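Local coordinates for protein CcbJ (Streptomyces caelestis, PDB 4HGZ) that probably transfers a methyl group from S-adenosyl-L-methionine to a nitrogen atom of its substrate, at residues Gly74-Ala77 with Phe78-Asp82; Leu123-Glu127 with Gln128-Val132; Val187-Asp191 with Thr192-Leu196; Arg229-Pro233 with Ala234-Leu238. One frame throughout, in Å; residues are numbered along the deposited sequence.

Contact 1 of 4, residues Gly74-Ala77 with Phe78-Asp82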
loop_
_atom_site.group_PDB
_atom_site.type_symbol
_atom_site.label_atom_id
_atom_site.label_comp_id
_atom_site.label_asym_id
_atom_site.label_seq_id
_atom_site.Cartn_x
_atom_site.Cartn_y
_atom_site.Cartn_z
ATOM N N GLY C 74 -21.179 -8.674 31.659
ATOM C CA GLY C 74 -20.415 -9.497 32.598
ATOM C C GLY C 74 -19.382 -10.413 31.973
ATOM O O GLY C 74 -18.989 -11.424 32.570
ATOM N N ARG C 75 -18.928 -10.056 30.777
ATOM C CA ARG C 75 -17.974 -10.882 30.045
ATOM C C ARG C 75 -16.757 -11.238 30.894
ATOM O O ARG C 75 -16.285 -12.375 30.874
ATOM C CB ARG C 75 -17.533 -10.183 28.766
ATOM C CG ARG C 75 -16.579 -10.989 27.949
ATOM C CD ARG C 75 -16.145 -10.245 26.699
ATOM N NE ARG C 75 -15.390 -9.027 26.991
ATOM C CZ ARG C 75 -14.069 -8.982 27.152
ATOM N NH1 ARG C 75 -13.349 -10.094 27.067
ATOM N NH2 ARG C 75 -13.469 -7.822 27.397
ATOM N N VAL C 76 -16.254 -10.262 31.640
ATOM C CA VAL C 76 -15.137 -10.480 32.546
ATOM C C VAL C 76 -15.601 -10.729 33.986
ATOM O O VAL C 76 -14.956 -11.458 34.736
ATOM C CB VAL C 76 -14.179 -9.272 32.530
ATOM C CG1 VAL C 76 -12.899 -9.590 33.286
ATOM C CG2 VAL C 76 -13.871 -8.854 31.089
ATOM N N ALA C 77 -16.727 -10.132 34.363
ATOM C CA ALA C 77 -17.213 -10.186 35.745
ATOM C C ALA C 77 -17.585 -11.598 36.202
ATOM O O ALA C 77 -17.251 -12.007 37.312
ATOM C CB ALA C 77 -18.391 -9.221 35.949
ATOM N N PHE C 78 -18.262 -12.353 35.350
ATOM C CA PHE C 78 -18.654 -13.699 35.749
ATOM C C PHE C 78 -17.477 -14.674 35.864
ATOM O O PHE C 78 -17.388 -15.438 36.829
ATOM C CB PHE C 78 -19.761 -14.237 34.841
ATOM C CG PHE C 78 -21.060 -13.523 35.021
ATOM C CD1 PHE C 78 -21.734 -13.592 36.230
ATOM C CD2 PHE C 78 -21.596 -12.760 34.004
ATOM C CE1 PHE C 78 -22.922 -12.926 36.410
ATOM C CE2 PHE C 78 -22.783 -12.092 34.183
ATOM C CZ PHE C 78 -23.449 -12.178 35.383
ATOM N N PRO C 79 -16.577 -14.670 34.873
ATOM C CA PRO C 79 -15.353 -15.425 35.092
ATOM C C PRO C 79 -14.645 -14.965 36.363
ATOM O O PRO C 79 -14.053 -15.778 37.058
ATOM C CB PRO C 79 -14.528 -15.103 33.850
ATOM C CG PRO C 79 -15.565 -14.973 32.787
ATOM C CD PRO C 79 -16.744 -14.297 33.458
ATOM N N LEU C 80 -14.706 -13.676 36.679
ATOM C CA LEU C 80 -14.140 -13.232 37.945
ATOM C C LEU C 80 -14.846 -13.913 39.108
ATOM O O LEU C 80 -14.216 -14.352 40.071
ATOM C CB LEU C 80 -14.218 -11.717 38.091
ATOM C CG LEU C 80 -12.940 -11.013 37.618
ATOM C CD1 LEU C 80 -13.125 -9.503 37.527
ATOM C CD2 LEU C 80 -11.757 -11.360 38.533
ATOM N N ALA C 81 -16.164 -14.006 39.006
ATOM C CA ALA C 81 -16.958 -14.525 40.101
ATOM C C ALA C 81 -16.651 -16.000 40.299
ATOM O O ALA C 81 -16.764 -16.512 41.410
ATOM C CB ALA C 81 -18.448 -14.291 39.848
ATOM N N ASP C 82 -16.241 -16.676 39.226
ATOM C CA ASP C 82 -15.843 -18.092 39.310
ATOM C C ASP C 82 -14.521 -18.317 40.057
ATOM O O ASP C 82 -14.249 -19.428 40.523
ATOM C CB ASP C 82 -15.772 -18.741 37.918
ATOM C CG ASP C 82 -17.151 -18.989 37.308
ATOM O OD1 ASP C 82 -18.126 -19.223 38.064
ATOM O OD2 ASP C 82 -17.261 -18.965 36.064
#
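The turn that leaves strand 66-69 and winds into helix 77-82 belongs to the cofactor-binding part of the methyltransferase fold, and Gly-74 and Ala-77 are consistent with a Rossmann-type GxGxxA pattern. Gly-74 O accepts a hydrogen bond from Phe-78 N at 3.0 Å, with a nearly straight N-H...O angle of 176°. A second bond runs from Leu-80 N to Val-76 O (3.0 Å). Ala-81 N then reaches Ala-77 O at 2.8 Å, more bent at 138°. All three span four residues, the spacing of helical bonds, as the chain enters helix 77-82. Phe-78 CG sits beside the backbone N, anti to the carbonyl carbon (chi1 -69°), which brings CD2 to 3.7 Å from Gly-74 CA. Pro-79 has no amide hydrogen to donate, and its CD instead lies 3.3 Å from Arg-75 O. Val-76 CG1 and Leu-80 CD1 approach to 4.2 Å on another side of the turn. Arg-75, which binds S-adenosyl-L-homocysteine in a structure of this protein, forms a salt bridge to Asp-49. Phe-78 packs on helix 94-106 and stacks with His-107, whereas Val-76, Pro-79 and Leu-80 touch helix 50-61; Ala-77 rests on Glu-68 of strand 66-69.

Contact 2 of 4, residues Leu123-Glu127 with Gln128-Val132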
loop_
_atom_site.group_PDB
_atom_site.type_symbol
_atom_site.label_atom_id
_atom_site.label_comp_id
_atom_site.label_asym_id
_atom_site.label_seq_id
_atom_site.Cartn_x
_atom_site.Cartn_y
_atom_site.Cartn_z
ATOM N N LEU C 123 -21.049 8.797 39.715
ATOM C CA LEU C 123 -21.407 7.873 40.794
ATOM C C LEU C 123 -20.607 8.111 42.060
ATOM O O LEU C 123 -19.395 8.277 42.017
ATOM C CB LEU C 123 -21.240 6.422 40.355
ATOM C CG LEU C 123 -22.465 5.845 39.661
ATOM C CD1 LEU C 123 -22.040 4.845 38.603
ATOM C CD2 LEU C 123 -23.371 5.210 40.678
ATOM N N ASP C 124 -21.302 8.136 43.186
ATOM C CA ASP C 124 -20.654 8.226 44.475
ATOM C C ASP C 124 -20.541 6.820 45.046
ATOM O O ASP C 124 -21.535 6.244 45.496
ATOM C CB ASP C 124 -21.470 9.115 45.409
ATOM C CG ASP C 124 -20.816 9.289 46.762
ATOM O OD1 ASP C 124 -19.616 8.967 46.886
ATOM O OD2 ASP C 124 -21.498 9.752 47.699
ATOM N N LEU C 125 -19.336 6.260 45.013
ATOM C CA LEU C 125 -19.134 4.893 45.479
ATOM C C LEU C 125 -18.834 4.801 46.972
ATOM O O LEU C 125 -18.615 3.712 47.503
ATOM C CB LEU C 125 -18.042 4.204 44.667
ATOM C CG LEU C 125 -18.509 3.753 43.283
ATOM C CD1 LEU C 125 -17.353 3.170 42.510
ATOM C CD2 LEU C 125 -19.641 2.744 43.393
ATOM N N GLY C 126 -18.832 5.950 47.644
ATOM C CA GLY C 126 -18.664 6.004 49.094
ATOM C C GLY C 126 -17.256 5.732 49.596
ATOM O O GLY C 126 -16.267 5.977 48.894
ATOM N N GLU C 127 -17.182 5.219 50.822
ATOM C CA GLU C 127 -15.919 4.941 51.497
ATOM C C GLU C 127 -15.271 3.674 50.964
ATOM O O GLU C 127 -14.193 3.281 51.409
ATOM C CB GLU C 127 -16.160 4.787 52.999
ATOM C CG GLU C 127 -16.853 5.972 53.636
ATOM C CD GLU C 127 -15.927 7.155 53.850
ATOM O OE1 GLU C 127 -15.158 7.504 52.928
ATOM O OE2 GLU C 127 -15.981 7.744 54.951
ATOM N N GLN C 128 -15.943 3.027 50.020
ATOM C CA GLN C 128 -15.440 1.793 49.444
ATOM C C GLN C 128 -14.128 2.026 48.718
ATOM O O GLN C 128 -14.004 2.957 47.915
ATOM C CB GLN C 128 -16.439 1.211 48.450
ATOM C CG GLN C 128 -16.039 -0.170 47.953
ATOM C CD GLN C 128 -16.044 -1.204 49.077
ATOM O OE1 GLN C 128 -17.101 -1.534 49.628
ATOM N NE2 GLN C 128 -14.862 -1.716 49.425
ATOM N N ARG C 129 -13.151 1.173 48.998
ATOM C CA ARG C 129 -11.918 1.158 48.227
ATOM C C ARG C 129 -11.768 -0.199 47.580
ATOM O O ARG C 129 -12.388 -1.171 48.014
ATOM C CB ARG C 129 -10.723 1.478 49.109
ATOM C CG ARG C 129 -10.776 2.881 49.673
ATOM C CD ARG C 129 -10.639 3.913 48.575
ATOM N NE ARG C 129 -10.671 5.256 49.135
ATOM C CZ ARG C 129 -11.783 5.966 49.279
ATOM N NH1 ARG C 129 -12.952 5.462 48.893
ATOM N NH2 ARG C 129 -11.726 7.178 49.807
ATOM N N TYR C 130 -10.964 -0.258 46.528
ATOM C CA TYR C 130 -10.826 -1.481 45.757
ATOM C C TYR C 130 -9.366 -1.871 45.609
ATOM O O TYR C 130 -8.465 -1.042 45.775
ATOM C CB TYR C 130 -11.447 -1.295 44.378
ATOM C CG TYR C 130 -12.934 -1.079 44.405
ATOM C CD1 TYR C 130 -13.809 -2.140 44.214
ATOM C CD2 TYR C 130 -13.470 0.185 44.622
ATOM C CE1 TYR C 130 -15.181 -1.955 44.239
ATOM C CE2 TYR C 130 -14.847 0.383 44.648
ATOM C CZ TYR C 130 -15.695 -0.694 44.458
ATOM O OH TYR C 130 -17.057 -0.522 44.488
ATOM N N SER C 131 -9.143 -3.140 45.288
ATOM C CA SER C 131 -7.797 -3.685 45.160
ATOM C C SER C 131 -7.353 -3.507 43.729
ATOM O O SER C 131 -6.169 -3.364 43.443
ATOM C CB SER C 131 -7.795 -5.169 45.518
ATOM O OG SER C 131 -8.593 -5.900 44.600
ATOM N N VAL C 132 -8.326 -3.503 42.829
ATOM C CA VAL C 132 -8.061 -3.345 41.413
ATOM C C VAL C 132 -9.221 -2.611 40.759
ATOM O O VAL C 132 -10.386 -2.960 40.967
ATOM C CB VAL C 132 -7.929 -4.706 40.733
ATOM C CG1 VAL C 132 -7.556 -4.539 39.266
ATOM C CG2 VAL C 132 -6.919 -5.557 41.458
#
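Arg-129 folds back from just before strand 130-135 toward Gly-126 and Glu-127 in the preceding turn. From CB its chain bends at once (chi2 -66°), with CG 3.9 Å from Glu-127 O. CD and NE then carry it onward to the guanidinium group, whose NH1 makes both bonds described here. NH1 donates to Gln-128 O at 2.9 Å, coming from above that carbonyl's plane although the oxygen itself lies in the guanidinium plane. The same nitrogen makes a weak, long bond of 3.4 Å to Gly-126 O, again at the guanidinium edge. NH2 stands 4.7 Å from Glu-127 OE1; these opposite charges are near but not in contact. The backbone it faces is a type II' beta turn from Leu-125 to Gln-128, with Gly-126 at the position of positive phi (74°). An Asx turn leads into it: Asp-124 OD1 accepts Gly-126 N at 3.2 Å, met from above the carboxylate plane. Beyond the turn, Gln-128 bends at chi2 and its NE2 gives Arg-129 O a nearly straight bond of 2.9 Å (170°). Leu-125 crosses Tyr-130 at about a right angle, CD1 to CE2 being 4.3 Å. Both side chains touch Leu-67 of strand 66-69, and the Tyr-130 hydroxyl is hydrogen-bonded to His-88 ND1.

Contact 3 of 4, residues Val187-Asp191 with Thr192-Leu196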
loop_
_atom_site.group_PDB
_atom_site.type_symbol
_atom_site.label_atom_id
_atom_site.label_comp_id
_atom_site.label_asym_id
_atom_site.label_seq_id
_atom_site.Cartn_x
_atom_site.Cartn_y
_atom_site.Cartn_z
ATOM N N VAL C 187 -15.628 -7.750 8.799
ATOM C CA VAL C 187 -15.310 -8.192 10.155
ATOM C C VAL C 187 -15.459 -9.707 10.324
ATOM O O VAL C 187 -14.528 -10.370 10.761
ATOM C CB VAL C 187 -16.171 -7.474 11.204
ATOM C CG1 VAL C 187 -15.864 -8.004 12.616
ATOM C CG2 VAL C 187 -15.960 -5.967 11.110
ATOM N N GLU C 188 -16.619 -10.258 9.974
ATOM C CA GLU C 188 -16.814 -11.701 10.085
ATOM C C GLU C 188 -17.911 -12.240 9.168
ATOM O O GLU C 188 -18.816 -11.512 8.789
ATOM C CB GLU C 188 -17.139 -12.071 11.528
ATOM C CG GLU C 188 -17.330 -13.566 11.737
ATOM C CD GLU C 188 -16.033 -14.330 11.598
ATOM O OE1 GLU C 188 -15.224 -14.297 12.553
ATOM O OE2 GLU C 188 -15.824 -14.962 10.539
ATOM N N LEU C 189 -17.837 -13.519 8.820
ATOM C CA LEU C 189 -18.885 -14.146 8.003
ATOM C C LEU C 189 -19.650 -15.227 8.757
ATOM O O LEU C 189 -19.085 -15.929 9.584
ATOM C CB LEU C 189 -18.286 -14.789 6.755
ATOM C CG LEU C 189 -17.236 -14.013 5.982
ATOM C CD1 LEU C 189 -16.643 -14.940 4.935
ATOM C CD2 LEU C 189 -17.859 -12.790 5.342
ATOM N N GLU C 190 -20.936 -15.361 8.453
ATOM C CA GLU C 190 -21.752 -16.466 8.952
ATOM C C GLU C 190 -22.506 -17.022 7.764
ATOM O O GLU C 190 -22.519 -16.413 6.699
ATOM C CB GLU C 190 -22.801 -15.996 9.957
ATOM C CG GLU C 190 -22.319 -15.205 11.148
ATOM C CD GLU C 190 -23.483 -14.829 12.061
ATOM O OE1 GLU C 190 -24.479 -15.588 12.088
ATOM O OE2 GLU C 190 -23.414 -13.784 12.746
ATOM N N ASP C 191 -23.185 -18.144 7.959
ATOM C CA ASP C 191 -23.925 -18.772 6.870
ATOM C C ASP C 191 -24.981 -17.837 6.281
ATOM O O ASP C 191 -25.200 -17.822 5.069
ATOM C CB ASP C 191 -24.580 -20.079 7.340
ATOM C CG ASP C 191 -23.647 -20.931 8.200
ATOM O OD1 ASP C 191 -22.607 -20.406 8.650
ATOM O OD2 ASP C 191 -23.956 -22.121 8.433
ATOM N N THR C 192 -25.630 -17.055 7.138
ATOM C CA THR C 192 -26.773 -16.243 6.716
ATOM C C THR C 192 -26.611 -14.746 6.997
ATOM O O THR C 192 -27.575 -13.996 6.913
ATOM C CB THR C 192 -28.088 -16.710 7.397
ATOM O OG1 THR C 192 -28.036 -16.407 8.796
ATOM C CG2 THR C 192 -28.327 -18.227 7.206
ATOM N N ALA C 193 -25.407 -14.309 7.345
ATOM C CA ALA C 193 -25.179 -12.891 7.574
ATOM C C ALA C 193 -23.705 -12.555 7.455
ATOM O O ALA C 193 -22.851 -13.418 7.655
ATOM C CB ALA C 193 -25.704 -12.477 8.941
ATOM N N VAL C 194 -23.413 -11.303 7.123
ATOM C CA VAL C 194 -22.045 -10.820 7.143
ATOM C C VAL C 194 -21.955 -9.640 8.096
ATOM O O VAL C 194 -22.876 -8.821 8.179
ATOM C CB VAL C 194 -21.549 -10.400 5.747
ATOM C CG1 VAL C 194 -21.804 -11.514 4.749
ATOM C CG2 VAL C 194 -22.253 -9.147 5.300
ATOM N N HIS C 195 -20.847 -9.581 8.824
ATOM C CA HIS C 195 -20.550 -8.476 9.713
ATOM C C HIS C 195 -19.451 -7.625 9.100
ATOM O O HIS C 195 -18.349 -8.109 8.830
ATOM C CB HIS C 195 -20.117 -8.999 11.087
ATOM C CG HIS C 195 -21.158 -9.836 11.763
ATOM N ND1 HIS C 195 -21.835 -9.419 12.890
ATOM C CD2 HIS C 195 -21.658 -11.058 11.457
ATOM C CE1 HIS C 195 -22.696 -10.354 13.257
ATOM N NE2 HIS C 195 -22.608 -11.358 12.404
ATOM N N LEU C 196 -19.762 -6.354 8.876
ATOM C CA LEU C 196 -18.827 -5.423 8.249
ATOM C C LEU C 196 -18.626 -4.207 9.147
ATOM O O LEU C 196 -19.342 -4.028 10.130
ATOM C CB LEU C 196 -19.383 -4.979 6.896
ATOM C CG LEU C 196 -19.974 -6.155 6.121
ATOM C CD1 LEU C 196 -20.933 -5.708 5.027
ATOM C CD2 LEU C 196 -18.844 -6.975 5.542
#
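Glu-190 and His-195 meet through one hydrogen bond, from His-195 NE2 to Glu-190 OE2 at 2.6 Å with an N-H...O angle of 156°. The carboxylate oxygen sits near the ring plane, at the imidazole edge, and is used on its anti side; the two flat groups are turned only 20° from one another. Glu-190 gets there with CG beside its backbone N (chi1 -54°) and the rest of the chain extended. Such a pairing would favour a proton on NE2. At the other ring nitrogen, ND1 is hydrogen-bonded to His-212 NE2 on strand 207-216, so both ends of the imidazole have partners that limit its rotation.

The backbone sets this pair in place. His-195 N donates to Glu-188 O at 2.8 Å, and Glu-190 N to Ala-193 O at 2.8 Å. His-195 O takes two donors, Val-187 N at 2.7 Å and Glu-188 N at 3.0 Å. On the face bearing Leu-189 and Val-194, Leu-189 CD2 lies 4.2 Å from Val-194 CG1. Further out, the Glu-188 carboxylate accepts Leu-189 N and Asp-43 N and forms a salt bridge with Lys-200 of the second subunit.

The two donors of consecutive residues facing His-195 define a classic beta bulge. It sits close to the turn that joins strands 181-189 and 193-202, an antiparallel beta hairpin in a four-stranded antiparallel sheet, with strand 181-189 outermost as counted within this chain.

Contact 4 of 4, residues Arg229-Pro233 with Ala234-Leu238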
loop_
_atom_site.group_PDB
_atom_site.type_symbol
_atom_site.label_atom_id
_atom_site.label_comp_id
_atom_site.label_asym_id
_atom_site.label_seq_id
_atom_site.Cartn_x
_atom_site.Cartn_y
_atom_site.Cartn_z
ATOM N N ARG C 229 -11.782 7.717 21.471
ATOM C CA ARG C 229 -10.609 8.560 21.349
ATOM C C ARG C 229 -9.475 7.768 21.932
ATOM O O ARG C 229 -9.494 7.464 23.124
ATOM C CB ARG C 229 -10.705 9.910 22.091
ATOM C CG ARG C 229 -9.602 10.829 21.572
ATOM C CD ARG C 229 -8.956 11.741 22.593
ATOM N NE ARG C 229 -8.020 11.091 23.505
ATOM C CZ ARG C 229 -6.749 11.452 23.662
ATOM N NH1 ARG C 229 -6.231 12.444 22.946
ATOM N NH2 ARG C 229 -5.991 10.818 24.542
ATOM N N TYR C 230 -8.486 7.430 21.108
ATOM C CA TYR C 230 -7.390 6.601 21.607
ATOM C C TYR C 230 -6.218 7.450 22.066
ATOM O O TYR C 230 -6.136 8.639 21.758
ATOM C CB TYR C 230 -6.937 5.585 20.557
ATOM C CG TYR C 230 -6.518 6.194 19.244
ATOM C CD1 TYR C 230 -5.248 6.727 19.077
ATOM C CD2 TYR C 230 -7.390 6.237 18.171
ATOM C CE1 TYR C 230 -4.862 7.291 17.874
ATOM C CE2 TYR C 230 -7.011 6.802 16.961
ATOM C CZ TYR C 230 -5.747 7.326 16.825
ATOM O OH TYR C 230 -5.370 7.873 15.630
ATOM N N ALA C 231 -5.317 6.840 22.823
ATOM C CA ALA C 231 -4.089 7.513 23.200
ATOM C C ALA C 231 -2.909 6.648 22.799
ATOM O O ALA C 231 -3.006 5.419 22.759
ATOM C CB ALA C 231 -4.060 7.756 24.675
ATOM N N TYR C 232 -1.788 7.282 22.500
ATOM C CA TYR C 232 -0.582 6.531 22.298
ATOM C C TYR C 232 -0.004 6.188 23.662
ATOM O O TYR C 232 -0.172 6.947 24.616
ATOM C CB TYR C 232 0.401 7.348 21.501
ATOM C CG TYR C 232 0.073 7.438 20.036
ATOM C CD1 TYR C 232 0.578 6.507 19.133
ATOM C CD2 TYR C 232 -0.716 8.462 19.548
ATOM C CE1 TYR C 232 0.299 6.596 17.795
ATOM C CE2 TYR C 232 -0.993 8.561 18.211
ATOM C CZ TYR C 232 -0.481 7.632 17.345
ATOM O OH TYR C 232 -0.763 7.730 16.021
ATOM N N PRO C 233 0.666 5.035 23.765
ATOM C CA PRO C 233 1.272 4.585 25.018
ATOM C C PRO C 233 2.008 5.687 25.790
ATOM O O PRO C 233 1.797 5.841 26.991
ATOM C CB PRO C 233 2.253 3.513 24.546
ATOM C CG PRO C 233 1.520 2.879 23.402
ATOM C CD PRO C 233 0.819 4.031 22.692
ATOM N N ALA C 234 2.864 6.452 25.123
ATOM C CA ALA C 234 3.634 7.472 25.833
ATOM C C ALA C 234 2.756 8.628 26.305
ATOM O O ALA C 234 2.992 9.190 27.374
ATOM C CB ALA C 234 4.805 7.979 24.986
ATOM N N GLU C 235 1.757 8.983 25.501
ATOM C CA GLU C 235 0.770 9.981 25.894
ATOM C C GLU C 235 0.008 9.430 27.093
ATOM O O GLU C 235 -0.141 10.099 28.114
ATOM C CB GLU C 235 -0.200 10.258 24.741
ATOM C CG GLU C 235 -1.341 11.214 25.067
ATOM C CD GLU C 235 -2.502 11.142 24.070
ATOM O OE1 GLU C 235 -2.419 10.379 23.080
ATOM O OE2 GLU C 235 -3.511 11.857 24.281
ATOM N N LEU C 236 -0.454 8.190 26.965
ATOM C CA LEU C 236 -1.224 7.546 28.021
ATOM C C LEU C 236 -0.471 7.541 29.349
ATOM O O LEU C 236 -1.028 7.894 30.396
ATOM C CB LEU C 236 -1.578 6.125 27.615
ATOM C CG LEU C 236 -2.571 5.405 28.518
ATOM C CD1 LEU C 236 -3.885 6.180 28.578
ATOM C CD2 LEU C 236 -2.782 3.987 27.986
ATOM N N ASP C 237 0.799 7.153 29.299
ATOM C CA ASP C 237 1.637 7.116 30.498
ATOM C C ASP C 237 1.777 8.499 31.140
ATOM O O ASP C 237 1.877 8.625 32.366
ATOM C CB ASP C 237 3.024 6.550 30.169
ATOM C CG ASP C 237 2.986 5.064 29.819
ATOM O OD1 ASP C 237 1.936 4.398 30.026
ATOM O OD2 ASP C 237 4.021 4.560 29.334
ATOM N N LEU C 238 1.789 9.540 30.314
ATOM C CA LEU C 238 1.920 10.888 30.843
ATOM C C LEU C 238 0.592 11.303 31.488
ATOM O O LEU C 238 0.565 11.934 32.548
ATOM C CB LEU C 238 2.346 11.861 29.742
ATOM C CG LEU C 238 2.560 13.299 30.200
ATOM C CD1 LEU C 238 3.515 13.309 31.380
ATOM C CD2 LEU C 238 3.066 14.170 29.065
#
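With CG anti to the backbone N (chi1 176°) and the chain extended beyond it, Glu-235 reaches back from the first turn of helix 233-242, while Arg-229, bent at chi2 and chi3 (75°), comes from the opposite direction to meet it. Their charged ends form a salt bridge to a single oxygen: Glu-235 OE2 is 2.7 Å from Arg-229 NH2 and 3.1 Å from NH1, the latter bond weak. OE2 lies in the guanidinium plane, at its edge. The guanidinium and carboxylate planes are 90° apart, and NH2 approaches OE2 from above the carboxylate plane.

The other oxygen, OE1, accepts Tyr-232 N at 3.2 Å on its anti side. The Glu-235 carboxylate, three residues on, thus holds the backbone N of the N-cap residue Tyr-232. Ala-231 CB lies 3.5 Å from OE1. Helical bonding then starts with Leu-236 N to Tyr-232 O (2.7 Å) and Asp-237 N to Pro-233 O (2.8 Å). The carboxylate has further partners, Gln-146 at OE2 and Gln-206 at OE1, so it is gripped from several directions in a buried setting.

Tyr-232 stacks on Tyr-232 of the third subunit, placing the helix start at a subunit interface. Within the chain, residues 229-233 carry strand 221-229 into helix 233-242: Arg-229 and Ala-231 touch Met-239 of that helix, Leu-236 packs against strand 265-272, and Asp-237 forms a salt bridge to Arg-250.

Contacts 1 and 2 lie nearest the cofactor region, with centres 19 Å apart. Contact 1 contributes Arg-75 to the S-adenosyl-L-homocysteine site, and in contact 2 the side chain of Leu-125 comes within about 4 Å of that of Phe-120, another residue of this site; no such ligand is bound to this chain. Contacts 3 and 4 stand away from it, with centres 33 Å apart, and each faces a different neighbouring subunit. Contact 3 is a hairpin of strands 181-189 and 193-202; contact 4 begins where strand 221-229, at the opposite edge of their sheet within this chain, gives way to helix 233-242. Contacts 2 and 3 (centres 41 Å apart) lie on opposite sides of the chain's centre.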